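Side-chain contacts in L-hydantoinase (Arthrobacter aurescens, PDB 1GKR), which hydrolyses the ring amide of 5-substituted hydantoins, aryl derivatives more readily than alkyl ones, using two zinc ions in each subunit of a homotetramer: residues D58-I63 with V237-N242; K137-G142 with A174-V179; K195-A200 with M205-A210; G245-H250 with N294-E299; L268-D273 with S412-M417. One frame throughout, in Å; residues are numbered along the deposited sequence.

Contact 1 (D58-I63 with V237-N242); sequences DEHVHI and VLHVSN. With ZN (zinc ion), chain F; ZN (zinc ion), chain E.
H60 and H239 meet at the binuclear zinc centre, with L238 beside them. H60 reaches outward from CB: with CG anti to the backbone N (chi1 -163°), its ring extends toward 237-242. L238 CD2 approaches H60 ND1 obliquely, at 3.8 Å. CE1 is the most engaged carbon: it has L238 CB and CD1 nearby and approaches H239 CD2 to 3.5 Å, H239 CD2 lying at the edge of the H60 ring, near its plane. The two imidazole planes are inclined by 42°, so this is neither a stack nor a T-shaped pair. At the tip, H60 NE2 binds the chain F zinc at 2.1 Å. H62 NE2 reaches the same ion at 2.1 Å from the edge of the H60 ring, in its plane, so the two nitrogens crowd together as fellow ligands. Behind CB the strand is tied by an Asx turn, D58 OD1 accepting from H60 N at 2.9 Å.

H239 NE2 holds the other ion, chain E, at 2.3 Å. D312 and the carboxylated K147 complete the first site; H183 and that same lysine complete the second. The chain F zinc and the chain E zinc are 3.6 Å apart. Water 1 lies 2.5 Å from the chain F zinc. Such a pair of ions sharing a carbamate is consistent with the activated-water hydrolysis of the amidohydrolase superfamily, probably with a metal-held water as the nucleophile.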
# COMPACT_ATOMS: atom_id res chain seq x y z
N ASP A 58 3.27 31.19 14.76
CA ASP A 58 3.07 30.01 15.60
C ASP A 58 1.57 29.75 15.81
O ASP A 58 0.88 30.53 16.47
CB ASP A 58 3.77 30.19 16.94
CG ASP A 58 3.92 28.89 17.68
OD1 ASP A 58 3.01 28.06 17.56
OD2 ASP A 58 4.94 28.70 18.37
N GLU A 59 1.10 28.65 15.24
CA GLU A 59 -0.31 28.24 15.29
C GLU A 59 -0.69 27.50 16.55
O GLU A 59 -1.85 27.13 16.73
CB GLU A 59 -0.61 27.31 14.11
CG GLU A 59 0.19 26.01 14.20
CD GLU A 59 0.01 25.09 13.01
OE1 GLU A 59 -0.38 25.58 11.93
OE2 GLU A 59 0.29 23.87 13.14
N HIS A 60 0.28 27.24 17.42
CA HIS A 60 -0.02 26.48 18.62
C HIS A 60 0.48 27.13 19.91
O HIS A 60 1.50 26.73 20.48
CB HIS A 60 0.56 25.08 18.47
CG HIS A 60 -0.02 24.09 19.42
ND1 HIS A 60 -0.04 22.74 19.17
CD2 HIS A 60 -0.59 24.26 20.64
CE1 HIS A 60 -0.61 22.12 20.18
NE2 HIS A 60 -0.95 23.02 21.09
N VAL A 61 -0.28 28.11 20.39
CA VAL A 61 0.09 28.83 21.59
C VAL A 61 -0.97 28.76 22.69
O VAL A 61 -2.18 28.90 22.42
CB VAL A 61 0.39 30.31 21.23
CG1 VAL A 61 0.87 31.09 22.45
CG2 VAL A 61 1.41 30.35 20.13
N HIS A 62 -0.51 28.52 23.91
CA HIS A 62 -1.38 28.46 25.09
C HIS A 62 -0.92 29.49 26.13
O HIS A 62 -0.36 29.12 27.17
CB HIS A 62 -1.34 27.09 25.75
CG HIS A 62 -1.80 25.97 24.89
ND1 HIS A 62 -3.13 25.72 24.63
CD2 HIS A 62 -1.10 24.97 24.29
CE1 HIS A 62 -3.23 24.62 23.91
NE2 HIS A 62 -2.02 24.14 23.68
N ILE A 63 -1.11 30.78 25.87
CA ILE A 63 -0.75 31.77 26.85
C ILE A 63 -1.81 31.64 27.95
O ILE A 63 -1.54 31.90 29.11
CB ILE A 63 -0.76 33.19 26.27
CG1 ILE A 63 0.42 33.36 25.31
CG2 ILE A 63 -0.70 34.22 27.39
CD1 ILE A 63 0.43 34.68 24.57
N VAL A 237 -3.28 17.71 12.28
CA VAL A 237 -3.06 16.94 13.49
C VAL A 237 -1.93 17.64 14.25
O VAL A 237 -0.81 17.76 13.74
CB VAL A 237 -2.67 15.50 13.19
CG1 VAL A 237 -2.39 14.75 14.49
CG2 VAL A 237 -3.79 14.83 12.40
N LEU A 238 -2.24 18.11 15.45
CA LEU A 238 -1.30 18.83 16.30
C LEU A 238 -0.24 17.93 16.89
O LEU A 238 -0.42 16.72 16.99
CB LEU A 238 -2.05 19.53 17.43
CG LEU A 238 -3.09 20.56 17.02
CD1 LEU A 238 -3.89 20.98 18.23
CD2 LEU A 238 -2.40 21.76 16.41
N HIS A 239 0.86 18.56 17.30
CA HIS A 239 2.01 17.88 17.91
C HIS A 239 2.09 16.37 17.71
O HIS A 239 1.75 15.61 18.63
CB HIS A 239 2.04 18.16 19.40
CG HIS A 239 0.71 18.01 20.06
ND1 HIS A 239 -0.15 16.98 19.76
CD2 HIS A 239 0.09 18.77 20.99
CE1 HIS A 239 -1.24 17.10 20.49
NE2 HIS A 239 -1.13 18.17 21.25
N VAL A 240 2.53 15.95 16.53
CA VAL A 240 2.72 14.53 16.23
C VAL A 240 4.13 14.21 16.74
O VAL A 240 5.11 14.81 16.29
CB VAL A 240 2.63 14.28 14.73
CG1 VAL A 240 3.03 12.85 14.40
CG2 VAL A 240 1.21 14.54 14.28
N SER A 241 4.21 13.27 17.67
CA SER A 241 5.48 12.92 18.31
C SER A 241 6.36 11.86 17.70
O SER A 241 7.52 11.76 18.08
CB SER A 241 5.21 12.46 19.73
OG SER A 241 4.71 11.14 19.71
N ASN A 242 5.82 11.05 16.78
CA ASN A 242 6.60 9.96 16.22
C ASN A 242 6.59 9.84 14.70
O ASN A 242 5.61 10.18 14.05
CB ASN A 242 6.13 8.66 16.85
CG ASN A 242 4.80 8.21 16.31
OD1 ASN A 242 4.73 7.59 15.25
ND2 ASN A 242 3.73 8.52 17.03
ZN ZN F . -1.42 22.22 22.99
ZN ZN E . -2.47 18.81 22.96
O HOH W 1 -0.79 20.31 24.49

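Contact 2 (K137-G142 with A174-V179); sequences KMHDAG and AACGSV
In the outer helical layer of the TIM barrel, two helices finish side by side, and H139 near the end of helix 132-140 leans on C176 at the end of helix 163-176. Each helix closes with a Schellman motif whose glycine, G142 or G177, takes positive phi. H139 CG is anti to the backbone N (chi1 174°), which swings the imidazole across to the second helix end. There C176 CB sits over one ring face as a CH-pi contact, 3.9 Å from the centroid of the H139 ring and only 6° off its normal. C176 SG lies farther out, 4.7 Å from the same centroid and oblique to it. H139 NE2 approaches C176 O to 3.3 Å, but at too poor an angle for a hydrogen bond.

Past G177 the chain leaves the helix, and S178 CB comes to 4.0 Å from H139 ND1. Water 2 joins the two segments; it lies in the plane of the imidazole at its edge, 2.7 Å from H139 ND1. Putting a leucine at H139 would probably leave water 2 without its ring partner and C176 CB without a flat face to rest on. M138, the residue before it, packs away on helix 103-116. S178 OG, which also makes a weak hydrogen bond to V144 O, completes the bridge at 2.8 Å from water 2.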
# COMPACT_ATOMS: atom_id res chain seq x y z
N LYS A 137 -20.96 30.76 14.84
CA LYS A 137 -20.91 32.10 15.41
C LYS A 137 -19.50 32.65 15.54
O LYS A 137 -19.24 33.81 15.18
CB LYS A 137 -21.54 32.11 16.81
CG LYS A 137 -23.02 31.72 16.89
CD LYS A 137 -23.52 31.94 18.31
CE LYS A 137 -24.93 31.40 18.52
NZ LYS A 137 -25.44 31.74 19.88
N MET A 138 -18.59 31.83 16.07
CA MET A 138 -17.21 32.26 16.24
C MET A 138 -16.54 32.44 14.88
O MET A 138 -15.73 33.36 14.69
CB MET A 138 -16.45 31.25 17.12
CG MET A 138 -16.90 31.29 18.56
SD MET A 138 -15.98 30.26 19.70
CE MET A 138 -16.88 28.72 19.60
N HIS A 139 -16.89 31.56 13.94
CA HIS A 139 -16.35 31.65 12.59
C HIS A 139 -16.66 33.03 12.03
O HIS A 139 -15.76 33.73 11.54
CB HIS A 139 -16.99 30.60 11.68
CG HIS A 139 -16.58 30.72 10.25
ND1 HIS A 139 -15.30 30.45 9.81
CD2 HIS A 139 -17.27 31.12 9.15
CE1 HIS A 139 -15.22 30.68 8.52
NE2 HIS A 139 -16.40 31.09 8.09
N ASP A 140 -17.94 33.42 12.13
CA ASP A 140 -18.39 34.72 11.65
C ASP A 140 -17.78 35.89 12.41
O ASP A 140 -17.71 37.00 11.90
CB ASP A 140 -19.92 34.81 11.70
CG ASP A 140 -20.60 33.90 10.67
OD1 ASP A 140 -20.07 33.73 9.55
OD2 ASP A 140 -21.69 33.37 10.99
N ALA A 141 -17.34 35.64 13.64
CA ALA A 141 -16.72 36.71 14.42
C ALA A 141 -15.23 36.80 14.15
O ALA A 141 -14.54 37.62 14.75
CB ALA A 141 -16.97 36.50 15.90
N GLY A 142 -14.72 35.95 13.26
CA GLY A 142 -13.30 36.02 12.94
C GLY A 142 -12.37 34.90 13.35
O GLY A 142 -11.16 34.98 13.08
N ALA A 174 -16.30 21.87 7.78
CA ALA A 174 -16.24 21.78 6.33
C ALA A 174 -17.19 22.77 5.70
O ALA A 174 -16.85 23.43 4.72
CB ALA A 174 -16.58 20.39 5.88
N ALA A 175 -18.38 22.87 6.27
CA ALA A 175 -19.40 23.77 5.76
C ALA A 175 -19.05 25.25 5.93
O ALA A 175 -19.53 26.08 5.17
CB ALA A 175 -20.72 23.47 6.44
N CYS A 176 -18.23 25.57 6.92
CA CYS A 176 -17.82 26.96 7.16
C CYS A 176 -16.57 27.27 6.37
O CYS A 176 -16.23 28.44 6.18
CB CYS A 176 -17.52 27.20 8.64
SG CYS A 176 -18.94 27.11 9.72
N GLY A 177 -15.87 26.22 5.95
CA GLY A 177 -14.64 26.39 5.21
C GLY A 177 -13.55 26.84 6.16
O GLY A 177 -12.64 27.59 5.79
N SER A 178 -13.63 26.37 7.40
CA SER A 178 -12.67 26.74 8.42
C SER A 178 -11.60 25.66 8.51
O SER A 178 -11.41 24.90 7.57
CB SER A 178 -13.39 26.89 9.76
OG SER A 178 -12.49 27.31 10.78
N VAL A 179 -10.91 25.60 9.64
CA VAL A 179 -9.87 24.61 9.88
C VAL A 179 -10.14 23.99 11.23
O VAL A 179 -10.58 24.68 12.15
CB VAL A 179 -8.47 25.28 9.95
CG1 VAL A 179 -7.39 24.22 10.15
CG2 VAL A 179 -8.22 26.07 8.71
O HOH W 2 -12.79 30.04 10.63

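Contact 3 (K195-A200 with M205-A210); sequences KQIKAA and MAAYEA
I197 carries this contact almost single-handed, pushing both its branches against the backbone and methyl groups of A207 and A210. Its CG1 is anti to the carbonyl carbon (chi1 -74°) and the chain runs on extended through chi2, which carries CD1 to helix 205-211. CD1 approaches A210 CB to 3.7 Å and the A210 carbonyl carbon C to 3.5 Å. The same methyl, I197 CD1, rests 3.6 Å from A207 O, against the backbone of that turn. The shorter branch, CG2, takes the other alanine: I197 CG2 and A207 CB are 3.9 Å apart.

A207 and A210 are three residues apart and turn their methyls to the same side of helix 205-211. With so little side chain there, the backbones can come close, I197 CA being 6.8 Å from A207 CA. The two helices, 187-199 and 205-211, follow one another through a short loop, and both belong to the long connection that leads from barrel strand 179-182 to strand 234-237. An alanine in place of I197 would probably open a gap over A207 and A210, their methyls losing the branches that now touch them.

I197 also touches W329, against which the neighbouring K198 makes a cation-pi contact. Y208 and E209 point the other way, Y208 OH bonding to V284 O and E209 forming a salt bridge with R289. Q196 NE2, on another side of the first helix, hydrogen-bonds to Q171 of a neighbouring subunit.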
# COMPACT_ATOMS: atom_id res chain seq x y z
N LYS A 195 -3.60 2.65 34.73
CA LYS A 195 -3.92 1.77 35.84
C LYS A 195 -2.97 0.60 35.89
O LYS A 195 -2.42 0.30 36.94
CB LYS A 195 -5.37 1.28 35.75
CG LYS A 195 -6.38 2.40 35.94
CD LYS A 195 -7.78 1.89 36.27
CE LYS A 195 -8.73 3.08 36.58
NZ LYS A 195 -10.09 2.69 37.11
N GLN A 196 -2.75 -0.06 34.76
CA GLN A 196 -1.84 -1.20 34.75
C GLN A 196 -0.45 -0.76 35.23
O GLN A 196 0.11 -1.37 36.13
CB GLN A 196 -1.72 -1.81 33.35
CG GLN A 196 -3.04 -2.13 32.66
CD GLN A 196 -2.87 -3.08 31.47
OE1 GLN A 196 -1.83 -3.08 30.80
NE2 GLN A 196 -3.90 -3.88 31.20
N ILE A 197 0.08 0.30 34.63
CA ILE A 197 1.40 0.81 34.98
C ILE A 197 1.53 1.31 36.41
O ILE A 197 2.53 1.04 37.07
CB ILE A 197 1.84 1.92 33.99
CG1 ILE A 197 2.21 1.28 32.65
CG2 ILE A 197 3.03 2.68 34.53
CD1 ILE A 197 2.45 2.26 31.54
N LYS A 198 0.52 2.03 36.90
CA LYS A 198 0.57 2.51 38.27
C LYS A 198 0.57 1.31 39.21
O LYS A 198 1.34 1.26 40.17
CB LYS A 198 -0.62 3.43 38.58
CG LYS A 198 -0.27 4.91 38.48
CD LYS A 198 -1.45 5.81 38.80
CE LYS A 198 -1.87 6.61 37.58
NZ LYS A 198 -3.07 7.47 37.85
N ALA A 199 -0.28 0.34 38.93
CA ALA A 199 -0.36 -0.86 39.76
C ALA A 199 1.00 -1.56 39.87
O ALA A 199 1.36 -2.06 40.92
CB ALA A 199 -1.39 -1.81 39.19
N ALA A 200 1.75 -1.60 38.77
CA ALA A 200 3.05 -2.24 38.79
C ALA A 200 4.06 -1.32 39.47
O ALA A 200 5.26 -1.57 39.45
CB ALA A 200 3.50 -2.54 37.36
N MET A 205 9.49 8.62 34.30
CA MET A 205 9.15 9.47 33.19
C MET A 205 8.94 8.36 32.16
O MET A 205 8.08 8.43 31.27
CB MET A 205 10.32 10.36 32.77
CG MET A 205 10.18 11.79 33.22
SD MET A 205 8.59 12.50 32.74
CE MET A 205 8.92 12.88 31.02
N ALA A 206 9.73 7.30 32.31
CA ALA A 206 9.65 6.14 31.44
C ALA A 206 8.27 5.53 31.60
O ALA A 206 7.63 5.15 30.61
CB ALA A 206 10.69 5.13 31.82
N ALA A 207 7.81 5.44 32.84
CA ALA A 207 6.49 4.89 33.11
C ALA A 207 5.41 5.74 32.42
O ALA A 207 4.41 5.23 31.91
CB ALA A 207 6.25 4.85 34.60
N TYR A 208 5.62 7.06 32.43
CA TYR A 208 4.69 7.97 31.81
C TYR A 208 4.58 7.68 30.31
O TYR A 208 3.50 7.40 29.80
CB TYR A 208 5.13 9.41 32.04
CG TYR A 208 4.36 10.40 31.21
CD1 TYR A 208 2.98 10.52 31.32
CD2 TYR A 208 5.01 11.19 30.26
CE1 TYR A 208 2.26 11.38 30.51
CE2 TYR A 208 4.29 12.06 29.44
CZ TYR A 208 2.92 12.15 29.57
OH TYR A 208 2.20 13.00 28.77
N GLU A 209 5.72 7.76 29.62
CA GLU A 209 5.77 7.52 28.18
C GLU A 209 5.04 6.23 27.82
O GLU A 209 4.28 6.18 26.85
CB GLU A 209 7.23 7.45 27.73
CG GLU A 209 7.49 7.56 26.22
CD GLU A 209 7.31 6.25 25.44
OE1 GLU A 209 7.56 5.16 26.01
OE2 GLU A 209 6.93 6.32 24.25
N ALA A 210 5.26 5.18 28.61
CA ALA A 210 4.63 3.90 28.34
C ALA A 210 3.13 3.91 28.51
O ALA A 210 2.44 3.09 27.91
CB ALA A 210 5.23 2.83 29.22

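Contact 4 (G245-H250 with N294-E299); sequences GVELIH and NIRLWE
R296 NH2 has two carboxylate partners: E247 OE1 across the contact, in a long salt bridge of 3.7 Å, and D244, its stronger partner, one turn earlier on the helix of E247. OE1 comes to the edge of the guanidinium, near its plane, and the carboxylate and guanidinium planes are 23° apart. The two side chains cross at about a right angle. R296 gets there by folding: bends at chi2 (-98°) and chi3 bring its tip back toward helix 243-254. E247 is bent at chi2 as well, and its other oxygen, OE2, accepts a hydrogen bond from Q300 NE2, one turn beyond R296. The carboxylate is therefore shared between two residues of helix 291-303, which would probably restrain its rotation.

Deeper in, the contact turns apolar. V246 CG2 meets L297 CD1 at 4.2 Å, a loose approach of methyl to methyl, and L297 also packs on P243 at the start of the facing helix. These helices belong to the outer layer of the TIM barrel: V246 and I249 turn inward onto strand 259-263, I249 also touches helix 214-231, and L305, just beyond helix 291-303, packs against V246 and H250.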
# COMPACT_ATOMS: atom_id res chain seq x y z
N GLY A 245 3.56 8.21 12.76
CA GLY A 245 2.36 9.01 12.68
C GLY A 245 2.51 10.03 11.56
O GLY A 245 1.55 10.32 10.82
N VAL A 246 3.71 10.57 11.43
CA VAL A 246 3.97 11.54 10.38
C VAL A 246 3.69 10.85 9.05
O VAL A 246 2.98 11.39 8.20
CB VAL A 246 5.43 12.04 10.40
CG1 VAL A 246 5.70 12.93 9.20
CG2 VAL A 246 5.67 12.83 11.68
N GLU A 247 4.21 9.64 8.89
CA GLU A 247 4.01 8.91 7.65
C GLU A 247 2.52 8.66 7.34
O GLU A 247 2.08 8.87 6.21
CB GLU A 247 4.81 7.61 7.67
CG GLU A 247 5.86 7.54 6.55
CD GLU A 247 7.26 7.19 7.06
OE1 GLU A 247 7.41 6.12 7.69
OE2 GLU A 247 8.21 7.99 6.83
N LEU A 248 1.76 8.22 8.34
CA LEU A 248 0.33 7.96 8.17
C LEU A 248 -0.37 9.18 7.58
O LEU A 248 -1.16 9.06 6.64
CB LEU A 248 -0.30 7.61 9.51
CG LEU A 248 -0.68 6.16 9.83
CD1 LEU A 248 0.29 5.19 9.19
CD2 LEU A 248 -0.67 5.97 11.35
N ILE A 249 -0.09 10.35 8.13
CA ILE A 249 -0.71 11.58 7.66
C ILE A 249 -0.21 11.94 6.28
O ILE A 249 -0.99 12.28 5.39
CB ILE A 249 -0.41 12.76 8.63
CG1 ILE A 249 -1.06 12.49 9.98
CG2 ILE A 249 -0.94 14.06 8.06
CD1 ILE A 249 -0.64 13.45 11.04
N HIS A 250 1.11 11.86 6.09
CA HIS A 250 1.69 12.16 4.80
C HIS A 250 1.07 11.30 3.70
O HIS A 250 0.66 11.79 2.65
CB HIS A 250 3.20 11.94 4.83
CG HIS A 250 3.89 12.48 3.63
ND1 HIS A 250 3.77 13.80 3.23
CD2 HIS A 250 4.66 11.88 2.69
CE1 HIS A 250 4.43 13.98 2.10
NE2 HIS A 250 4.98 12.83 1.75
N ASN A 294 13.64 9.90 16.98
CA ASN A 294 14.08 11.28 16.81
C ASN A 294 14.85 11.46 15.48
O ASN A 294 14.64 12.43 14.76
CB ASN A 294 14.95 11.71 17.98
CG ASN A 294 15.33 13.16 17.91
OD1 ASN A 294 14.60 14.02 18.39
ND2 ASN A 294 16.46 13.45 17.26
N ILE A 295 15.74 10.53 15.16
CA ILE A 295 16.49 10.61 13.91
C ILE A 295 15.54 10.68 12.72
O ILE A 295 15.66 11.56 11.88
CB ILE A 295 17.41 9.39 13.74
CG1 ILE A 295 18.52 9.44 14.78
CG2 ILE A 295 18.02 9.39 12.36
CD1 ILE A 295 19.14 8.09 15.01
N ARG A 296 14.59 9.75 12.67
CA ARG A 296 13.60 9.70 11.60
C ARG A 296 12.89 11.04 11.46
O ARG A 296 12.76 11.58 10.37
CB ARG A 296 12.57 8.62 11.89
CG ARG A 296 13.02 7.21 11.64
CD ARG A 296 12.53 6.75 10.27
NE ARG A 296 11.08 6.51 10.22
CZ ARG A 296 10.42 5.73 11.07
NH1 ARG A 296 11.06 5.10 12.05
NH2 ARG A 296 9.11 5.54 10.92
N LEU A 297 12.41 11.55 12.59
CA LEU A 297 11.69 12.81 12.62
C LEU A 297 12.47 13.91 11.90
O LEU A 297 11.90 14.64 11.08
CB LEU A 297 11.46 13.22 14.07
CG LEU A 297 10.03 13.38 14.58
CD1 LEU A 297 9.13 12.28 14.07
CD2 LEU A 297 10.08 13.38 16.10
N TRP A 298 13.76 14.02 12.21
CA TRP A 298 14.59 15.04 11.58
C TRP A 298 14.71 14.88 10.07
O TRP A 298 14.82 15.87 9.35
CB TRP A 298 15.98 15.06 12.20
CG TRP A 298 16.07 15.91 13.43
CD1 TRP A 298 16.13 15.47 14.74
CD2 TRP A 298 16.18 17.33 13.49
NE1 TRP A 298 16.29 16.54 15.59
CE2 TRP A 298 16.32 17.69 14.85
CE3 TRP A 298 16.18 18.34 12.51
CZ2 TRP A 298 16.46 19.02 15.27
CZ3 TRP A 298 16.32 19.66 12.92
CH2 TRP A 298 16.46 19.99 14.29
N GLU A 299 14.70 13.64 9.60
CA GLU A 299 14.77 13.39 8.16
C GLU A 299 13.45 13.83 7.53
O GLU A 299 13.42 14.53 6.52
CB GLU A 299 14.98 11.91 7.88
CG GLU A 299 16.38 11.42 8.10
CD GLU A 299 16.49 9.92 7.89
OE1 GLU A 299 15.90 9.41 6.91
OE2 GLU A 299 17.16 9.25 8.72

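Contact 5 (L268-D273 with S412-M417); sequences LNITTD and SPFDGM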
# COMPACT_ATOMS: atom_id res chain seq x y z
N LEU A 268 11.58 17.45 18.42
CA LEU A 268 12.79 17.35 17.60
C LEU A 268 14.07 17.53 18.41
O LEU A 268 15.07 16.86 18.15
CB LEU A 268 12.76 18.39 16.48
CG LEU A 268 11.68 18.19 15.42
CD1 LEU A 268 11.63 19.37 14.49
CD2 LEU A 268 11.97 16.93 14.65
N ASN A 269 14.03 18.41 19.41
CA ASN A 269 15.20 18.71 20.24
C ASN A 269 15.30 18.02 21.59
O ASN A 269 16.18 18.36 22.38
CB ASN A 269 15.30 20.21 20.42
CG ASN A 269 15.45 20.94 19.11
OD1 ASN A 269 16.51 20.93 18.50
ND2 ASN A 269 14.36 21.55 18.65
N ILE A 270 14.40 17.08 21.87
CA ILE A 270 14.45 16.37 23.15
C ILE A 270 14.19 14.91 22.88
O ILE A 270 13.45 14.54 21.97
CB ILE A 270 13.40 16.88 24.14
CG1 ILE A 270 13.55 18.38 24.33
CG2 ILE A 270 13.60 16.21 25.48
CD1 ILE A 270 12.46 18.96 25.18
N THR A 271 14.79 14.06 23.70
CA THR A 271 14.68 12.63 23.54
C THR A 271 14.38 11.97 24.86
O THR A 271 14.60 12.58 25.90
CB THR A 271 15.99 12.09 22.98
OG1 THR A 271 15.93 12.14 21.56
CG2 THR A 271 16.27 10.71 23.45
N THR A 272 13.87 10.75 24.83
CA THR A 272 13.59 10.08 26.08
C THR A 272 14.86 9.90 26.90
O THR A 272 14.78 9.85 28.13
CB THR A 272 12.88 8.72 25.90
OG1 THR A 272 13.61 7.90 24.98
CG2 THR A 272 11.47 8.94 25.41
N ASP A 273 16.04 9.80 26.28
CA ASP A 273 17.19 9.65 27.15
C ASP A 273 17.67 10.97 27.75
O ASP A 273 18.84 11.13 28.09
CB ASP A 273 18.36 8.83 26.55
CG ASP A 273 18.46 8.89 25.05
OD1 ASP A 273 18.94 9.91 24.52
OD2 ASP A 273 18.07 7.89 24.41
N SER A 412 12.34 25.90 31.67
CA SER A 412 12.28 25.35 30.33
C SER A 412 13.09 24.08 30.20
O SER A 412 14.13 23.95 30.84
CB SER A 412 12.81 26.38 29.34
OG SER A 412 13.19 25.78 28.12
N PRO A 413 12.63 23.14 29.37
CA PRO A 413 13.31 21.86 29.13
C PRO A 413 14.67 22.12 28.49
O PRO A 413 15.59 21.32 28.59
CB PRO A 413 12.38 21.14 28.14
CG PRO A 413 11.08 21.82 28.31
CD PRO A 413 11.43 23.25 28.53
N PHE A 414 14.78 23.27 27.82
CA PHE A 414 16.00 23.66 27.13
C PHE A 414 16.93 24.49 27.98
O PHE A 414 18.01 24.88 27.54
CB PHE A 414 15.64 24.47 25.87
CG PHE A 414 14.65 23.79 24.98
CD1 PHE A 414 14.94 22.56 24.41
CD2 PHE A 414 13.41 24.37 24.74
CE1 PHE A 414 14.01 21.91 23.60
CE2 PHE A 414 12.47 23.73 23.94
CZ PHE A 414 12.77 22.50 23.36
N ASP A 415 16.52 24.76 29.22
CA ASP A 415 17.34 25.58 30.10
C ASP A 415 18.79 25.09 30.09
O ASP A 415 19.05 23.89 30.19
CB ASP A 415 16.76 25.54 31.51
CG ASP A 415 17.24 26.68 32.39
OD1 ASP A 415 17.49 27.80 31.88
OD2 ASP A 415 17.35 26.44 33.61
N GLY A 416 19.71 26.04 29.93
CA GLY A 416 21.13 25.70 29.92
C GLY A 416 21.72 25.29 28.59
O GLY A 416 22.94 25.36 28.39
N MET A 417 20.88 24.86 27.66
CA MET A 417 21.37 24.44 26.35
C MET A 417 21.93 25.58 25.53
O MET A 417 21.51 26.73 25.65
CB MET A 417 20.26 23.76 25.58
CG MET A 417 20.10 22.33 25.95
SD MET A 417 18.80 21.58 24.98
CE MET A 417 18.04 20.53 26.29
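One ring carbon, CE1 of F414, receives two consecutive residues of the facing loop, I270 and N269. I270 CG1 comes to 3.6 Å from F414 CE1, and N269 CB to 3.8 Å from the same atom, both obliquely to the ring. F414 CG is anti to the carbonyl carbon (chi1 -52°), which aims the ring across the contact although its CB does not point there. I270 crosses F414 at about a right angle; its CD1 reaches past the ring corner to P413 CB, 3.7 Å away, and is thus shared by proline and phenylalanine. The polar end of N269 turns elsewhere: ND2 bonds to P265 O, and OD1 makes a weak hydrogen bond to N348. So the loops meet through carbon alone.

Local hydrogen bonds help shape 412-417. S412 OG accepts from F414 N at 3.0 Å, an ST turn, while D415 N donates to S412 O at 3.0 Å. P413 is the second residue of the type I turn S412-D415, and G416, at phi 87°, is the third of the type II turn F414-M417, places these two residues commonly take. Two successive turns, type I then type II, thus lead into strand 418-428, with an ST turn at their start.

Contact 1 lies in the core, about 5 Å from the centre of the chain, and is the one built on metal coordination. Contact 4 touches it directly: L297 packs on the S241-N242 backbone, and helix 243-254 begins where the loop of contact 1 ends. Contact 5 is also buried but apolar, and it adjoins contact 4 where W298 NE1 probably donates to L268 O. Contacts 2 and 3 lie farther out, about 40 Å apart between centres, each joining two helices: contact 2 through an imidazole and a water, contact 3 through methyl groups. Contact 3 brushes contact 5 at E209 and T272. Of the five, only contact 4 has a salt bridge between its segments.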